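PDB 5HYZ: SCARECROW-LIKE protein 7 from Oryza sativa Japonica Group, which probably acts as a homodimeric transcription factor in plant development and abiotic stress resistance, with a GRAS domain involved in DNA binding. Local coordinates for residues P88-A100 against L359-A373. Numbering follows the deposited sequence.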
loop_
_atom_site.group_PDB
_atom_site.type_symbol
_atom_site.label_atom_id
_atom_site.label_comp_id
_atom_site.label_asym_id
_atom_site.label_seq_id
_atom_site.Cartn_x
_atom_site.Cartn_y
_atom_site.Cartn_z
ATOM N N PRO A 88 -1.214 8.506 2.655
ATOM C CA PRO A 88 -0.226 8.213 1.604
ATOM C C PRO A 88 0.985 9.149 1.587
ATOM O O PRO A 88 1.810 9.051 0.641
ATOM C CB PRO A 88 -1.032 8.400 0.324
ATOM C CG PRO A 88 -2.008 9.487 0.670
ATOM C CD PRO A 88 -2.388 9.233 2.117
ATOM N N TYR A 89 1.109 10.021 2.594
ATOM C CA TYR A 89 2.181 11.026 2.624
ATOM C C TYR A 89 3.587 10.465 2.430
ATOM O O TYR A 89 4.295 10.900 1.495
ATOM C CB TYR A 89 2.119 11.838 3.948
ATOM C CG TYR A 89 0.758 12.524 4.150
ATOM C CD1 TYR A 89 0.283 13.439 3.232
ATOM C CD2 TYR A 89 -0.034 12.239 5.259
ATOM C CE1 TYR A 89 -0.979 14.046 3.384
ATOM C CE2 TYR A 89 -1.294 12.854 5.435
ATOM C CZ TYR A 89 -1.750 13.742 4.506
ATOM O OH TYR A 89 -2.981 14.374 4.655
ATOM N N SER A 90 4.011 9.509 3.257
ATOM C CA SER A 90 5.383 9.054 3.141
ATOM C C SER A 90 5.593 8.248 1.860
ATOM O O SER A 90 6.642 8.346 1.229
ATOM C CB SER A 90 5.834 8.236 4.392
ATOM O OG SER A 90 5.097 7.011 4.471
ATOM N N LYS A 91 4.602 7.480 1.428
ATOM C CA LYS A 91 4.788 6.708 0.241
ATOM C C LYS A 91 4.905 7.640 -0.968
ATOM O O LYS A 91 5.724 7.417 -1.867
ATOM C CB LYS A 91 3.623 5.685 0.058
ATOM C CG LYS A 91 3.923 4.663 -1.049
ATOM C CD LYS A 91 3.188 3.321 -0.874
ATOM C CE LYS A 91 3.672 2.254 -1.888
ATOM N NZ LYS A 91 2.546 1.469 -2.551
ATOM N N PHE A 92 4.043 8.661 -1.003
ATOM C CA PHE A 92 4.118 9.659 -2.076
ATOM C C PHE A 92 5.512 10.252 -2.175
ATOM O O PHE A 92 6.157 10.364 -3.215
ATOM C CB PHE A 92 3.146 10.784 -1.791
ATOM C CG PHE A 92 3.396 12.003 -2.656
ATOM C CD1 PHE A 92 3.071 11.994 -4.013
ATOM C CD2 PHE A 92 3.947 13.137 -2.098
ATOM C CE1 PHE A 92 3.330 13.115 -4.801
ATOM C CE2 PHE A 92 4.226 14.273 -2.911
ATOM C CZ PHE A 92 3.917 14.245 -4.233
ATOM N N ALA A 93 5.968 10.649 -1.008
ATOM C CA ALA A 93 7.274 11.322 -1.017
ATOM C C ALA A 93 8.398 10.380 -1.481
ATOM O O ALA A 93 9.204 10.680 -2.395
ATOM C CB ALA A 93 7.533 11.823 0.410
ATOM N N HIS A 94 8.463 9.215 -0.852
ATOM C CA HIS A 94 9.506 8.232 -1.246
ATOM C C HIS A 94 9.492 7.819 -2.690
ATOM O O HIS A 94 10.517 7.730 -3.332
ATOM C CB HIS A 94 9.341 6.930 -0.420
ATOM C CG HIS A 94 9.577 7.143 1.024
ATOM N ND1 HIS A 94 9.183 6.227 1.990
ATOM C CD2 HIS A 94 10.175 8.167 1.684
ATOM C CE1 HIS A 94 9.535 6.686 3.181
ATOM N NE2 HIS A 94 10.144 7.854 3.022
ATOM N N LEU A 95 8.324 7.440 -3.167
ATOM C CA LEU A 95 8.269 6.998 -4.557
ATOM C C LEU A 95 8.583 8.116 -5.538
ATOM O O LEU A 95 9.222 7.872 -6.552
ATOM C CB LEU A 95 6.885 6.385 -4.898
ATOM C CG LEU A 95 6.689 5.077 -4.128
ATOM C CD1 LEU A 95 5.455 4.311 -4.594
ATOM C CD2 LEU A 95 7.938 4.091 -4.022
ATOM N N THR A 96 8.160 9.355 -5.234
ATOM C CA THR A 96 8.447 10.418 -6.174
ATOM C C THR A 96 9.976 10.771 -6.164
ATOM O O THR A 96 10.610 10.933 -7.237
ATOM C CB THR A 96 7.609 11.669 -5.834
ATOM O OG1 THR A 96 6.242 11.278 -5.852
ATOM C CG2 THR A 96 7.803 12.767 -6.870
ATOM N N ALA A 97 10.544 10.826 -4.975
ATOM C CA ALA A 97 11.988 10.989 -4.860
ATOM C C ALA A 97 12.760 9.852 -5.593
ATOM O O ALA A 97 13.733 10.104 -6.328
ATOM C CB ALA A 97 12.376 11.031 -3.386
ATOM N N ASN A 98 12.310 8.605 -5.390
ATOM C CA ASN A 98 13.004 7.481 -6.003
ATOM C C ASN A 98 12.976 7.551 -7.506
ATOM O O ASN A 98 13.943 7.188 -8.172
ATOM C CB ASN A 98 12.382 6.137 -5.552
ATOM C CG ASN A 98 12.800 5.740 -4.158
ATOM O OD1 ASN A 98 13.618 6.431 -3.545
ATOM N ND2 ASN A 98 12.279 4.595 -3.654
ATOM N N GLN A 99 11.849 7.988 -8.068
ATOM C CA GLN A 99 11.787 8.087 -9.510
ATOM C C GLN A 99 12.814 9.090 -10.016
ATOM O O GLN A 99 13.512 8.838 -11.033
ATOM C CB GLN A 99 10.326 8.458 -9.921
ATOM C CG GLN A 99 10.098 8.385 -11.424
ATOM C CD GLN A 99 10.248 6.931 -11.932
ATOM O OE1 GLN A 99 9.855 5.964 -11.241
ATOM N NE2 GLN A 99 10.851 6.770 -13.125
ATOM N N ALA A 100 12.938 10.213 -9.301
ATOM C CA ALA A 100 13.975 11.211 -9.688
ATOM C C ALA A 100 15.409 10.665 -9.563
ATOM O O ALA A 100 16.247 10.921 -10.437
ATOM C CB ALA A 100 13.860 12.450 -8.851
ATOM N N LEU A 359 6.232 18.978 -7.042
ATOM C CA LEU A 359 4.969 18.205 -7.158
ATOM C C LEU A 359 4.474 18.038 -5.766
ATOM O O LEU A 359 5.224 17.614 -4.909
ATOM C CB LEU A 359 5.191 16.843 -7.812
ATOM C CG LEU A 359 3.895 16.021 -7.984
ATOM C CD1 LEU A 359 2.939 16.701 -8.947
ATOM C CD2 LEU A 359 4.274 14.679 -8.522
ATOM N N SER A 360 3.215 18.352 -5.483
ATOM C CA SER A 360 2.760 18.296 -4.105
ATOM C C SER A 360 1.522 17.430 -3.981
ATOM O O SER A 360 0.622 17.462 -4.865
ATOM C CB SER A 360 2.485 19.739 -3.607
ATOM O OG SER A 360 2.156 19.746 -2.242
ATOM N N LEU A 361 1.437 16.707 -2.875
ATOM C CA LEU A 361 0.256 15.940 -2.540
ATOM C C LEU A 361 -0.602 16.878 -1.719
ATOM O O LEU A 361 -0.143 17.478 -0.742
ATOM C CB LEU A 361 0.617 14.685 -1.766
ATOM C CG LEU A 361 -0.491 13.882 -1.115
ATOM C CD1 LEU A 361 -1.381 13.356 -2.267
ATOM C CD2 LEU A 361 0.069 12.724 -0.273
ATOM N N ALA A 362 -1.844 17.041 -2.198
ATOM C CA ALA A 362 -2.802 17.968 -1.613
ATOM C C ALA A 362 -4.031 17.308 -1.016
ATOM O O ALA A 362 -4.415 16.211 -1.418
ATOM C CB ALA A 362 -3.231 18.978 -2.719
ATOM N N TRP A 363 -4.644 17.990 -0.044
ATOM C CA TRP A 363 -5.929 17.571 0.520
ATOM C C TRP A 363 -6.945 18.676 0.222
ATOM O O TRP A 363 -6.687 19.828 0.566
ATOM C CB TRP A 363 -5.833 17.339 2.042
ATOM C CG TRP A 363 -7.170 16.957 2.616
ATOM C CD1 TRP A 363 -8.085 17.820 3.180
ATOM C CD2 TRP A 363 -7.763 15.633 2.690
ATOM N NE1 TRP A 363 -9.191 17.118 3.600
ATOM C CE2 TRP A 363 -9.023 15.780 3.328
ATOM C CE3 TRP A 363 -7.342 14.344 2.322
ATOM C CZ2 TRP A 363 -9.867 14.696 3.566
ATOM C CZ3 TRP A 363 -8.169 13.283 2.559
ATOM C CH2 TRP A 363 -9.426 13.459 3.178
ATOM N N GLU A 364 -8.047 18.324 -0.465
ATOM C CA GLU A 364 -9.029 19.363 -0.882
ATOM C C GLU A 364 -8.335 20.544 -1.566
ATOM O O GLU A 364 -8.586 21.708 -1.253
ATOM C CB GLU A 364 -9.849 19.844 0.331
ATOM C CG GLU A 364 -11.311 20.127 -0.014
ATOM C CD GLU A 364 -12.201 19.945 1.204
ATOM O OE1 GLU A 364 -12.987 18.967 1.228
ATOM O OE2 GLU A 364 -12.079 20.759 2.152
ATOM N N LYS A 365 -7.430 20.199 -2.472
ATOM C CA LYS A 365 -6.652 21.113 -3.298
ATOM C C LYS A 365 -5.649 22.001 -2.572
ATOM O O LYS A 365 -5.026 22.840 -3.209
ATOM C CB LYS A 365 -7.609 21.969 -4.133
ATOM C CG LYS A 365 -8.530 21.039 -4.943
ATOM C CD LYS A 365 -9.009 21.680 -6.264
ATOM C CE LYS A 365 -10.107 20.806 -6.913
ATOM N NZ LYS A 365 -9.672 19.361 -7.050
ATOM N N ARG A 366 -5.418 21.739 -1.302
ATOM C CA ARG A 366 -4.413 22.446 -0.521
ATOM C C ARG A 366 -3.144 21.570 -0.429
ATOM O O ARG A 366 -3.201 20.519 0.167
ATOM C CB ARG A 366 -4.989 22.751 0.876
ATOM C CG ARG A 366 -4.069 22.875 2.151
ATOM C CD ARG A 366 -2.794 23.632 1.937
ATOM N NE ARG A 366 -2.154 24.194 3.131
ATOM C CZ ARG A 366 -0.896 24.630 3.084
ATOM N NH1 ARG A 366 -0.222 24.496 1.931
ATOM N NH2 ARG A 366 -0.300 25.187 4.136
ATOM N N PRO A 367 -2.047 22.033 -0.999
ATOM C CA PRO A 367 -0.777 21.283 -1.021
ATOM C C PRO A 367 -0.326 21.007 0.404
ATOM O O PRO A 367 -0.339 21.955 1.196
ATOM C CB PRO A 367 0.196 22.248 -1.730
ATOM C CG PRO A 367 -0.662 23.196 -2.474
ATOM C CD PRO A 367 -1.979 23.278 -1.789
ATOM N N LEU A 368 0.080 19.776 0.728
ATOM C CA LEU A 368 0.516 19.466 2.077
ATOM C C LEU A 368 1.941 18.974 2.130
ATOM O O LEU A 368 2.676 19.300 3.086
ATOM C CB LEU A 368 -0.360 18.393 2.713
ATOM C CG LEU A 368 -1.808 18.788 2.977
ATOM C CD1 LEU A 368 -2.521 17.659 3.676
ATOM C CD2 LEU A 368 -1.909 20.118 3.804
ATOM N N LEU A 369 2.319 18.174 1.137
ATOM C CA LEU A 369 3.705 17.533 1.187
ATOM C C LEU A 369 4.283 17.681 -0.201
ATOM O O LEU A 369 3.690 17.196 -1.176
ATOM C CB LEU A 369 3.626 16.051 1.563
ATOM C CG LEU A 369 4.943 15.489 2.136
ATOM C CD1 LEU A 369 4.674 14.095 2.640
ATOM C CD2 LEU A 369 6.011 15.403 1.109
ATOM N N THR A 370 5.401 18.370 -0.329
ATOM C CA THR A 370 5.948 18.724 -1.637
ATOM C C THR A 370 7.286 18.053 -1.905
ATOM O O THR A 370 8.158 18.036 -1.027
ATOM C CB THR A 370 6.080 20.242 -1.673
ATOM O OG1 THR A 370 4.772 20.763 -1.350
ATOM C CG2 THR A 370 6.524 20.760 -2.997
ATOM N N VAL A 371 7.483 17.556 -3.120
ATOM C CA VAL A 371 8.721 16.874 -3.465
ATOM C C VAL A 371 9.330 17.606 -4.643
ATOM O O VAL A 371 8.611 18.088 -5.538
ATOM C CB VAL A 371 8.464 15.395 -3.838
ATOM C CG1 VAL A 371 9.775 14.727 -4.367
ATOM C CG2 VAL A 371 8.071 14.626 -2.527
ATOM N N SER A 372 10.655 17.727 -4.664
ATOM C CA SER A 372 11.357 18.362 -5.784
ATOM C C SER A 372 12.748 17.757 -5.925
ATOM O O SER A 372 13.253 17.110 -4.993
ATOM C CB SER A 372 11.480 19.889 -5.579
ATOM O OG SER A 372 11.988 20.161 -4.283
ATOM N N ALA A 373 13.335 17.943 -7.085
ATOM C CA ALA A 373 14.685 17.428 -7.374
ATOM C C ALA A 373 15.582 18.605 -7.814
ATOM O O ALA A 373 15.077 19.546 -8.448
ATOM C CB ALA A 373 14.627 16.370 -8.500
#
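Phe92 lies against Leu361 at the heart of this contact. CB of Leu361 sits over one face of the Phe92 ring, 3.8 Å from the ring centroid and 15° off the normal, a CH-pi contact. A chi1 of 166° turns the Phe92 ring away from its own N and out over the hairpin. At the ring edge, near its plane, lies Leu359 O, 3.7 Å from Phe92 CZ. Val371, on strand 370-373, packs against the next part of the helix. Its CG2 packs on Ala93 CA, and its CG1 meets Thr96 CG2 at 3.7 Å. The hydroxyl of Thr96 turns back to its own helix and bonds Phe92 O (2.8 Å). Its OG1 lies beside the backbone N, while CG2, anti to that N, faces the valine. Tyr89 meets three leucines: its CD1 touches Leu361 CD2 at 3.6 Å, its CB touches Leu369 CD1, and its OH lies 3.5 Å from Leu368 CD1. The phenol oxygen is satisfied by Ser268 of helix 251-272. A classic beta bulge sets Leu368 and Leu369 opposite Leu361, whose O takes both their N-H groups.

Packing thins toward Ala100, where a methyl pair with Ala373 CB (4.0 Å) is the one side-chain touch. Lys91 is exposed to solvent. Ser90 and His94 point away from the hairpin, though His94 packs on Met208 and Gln123. At the hairpin turn Glu364 and Lys365 are exposed. No hydrogen bond joins the two segments, so apolar packing holds them together. The helix runs nearly antiparallel to strand 359-363 and nearly parallel to strand 370-373 (11°). The contact ties the predicted VHIID and SAW regions of the GRAS domain together, as a helix packed on the antiparallel hairpin that extends a Rossmann-like sheet.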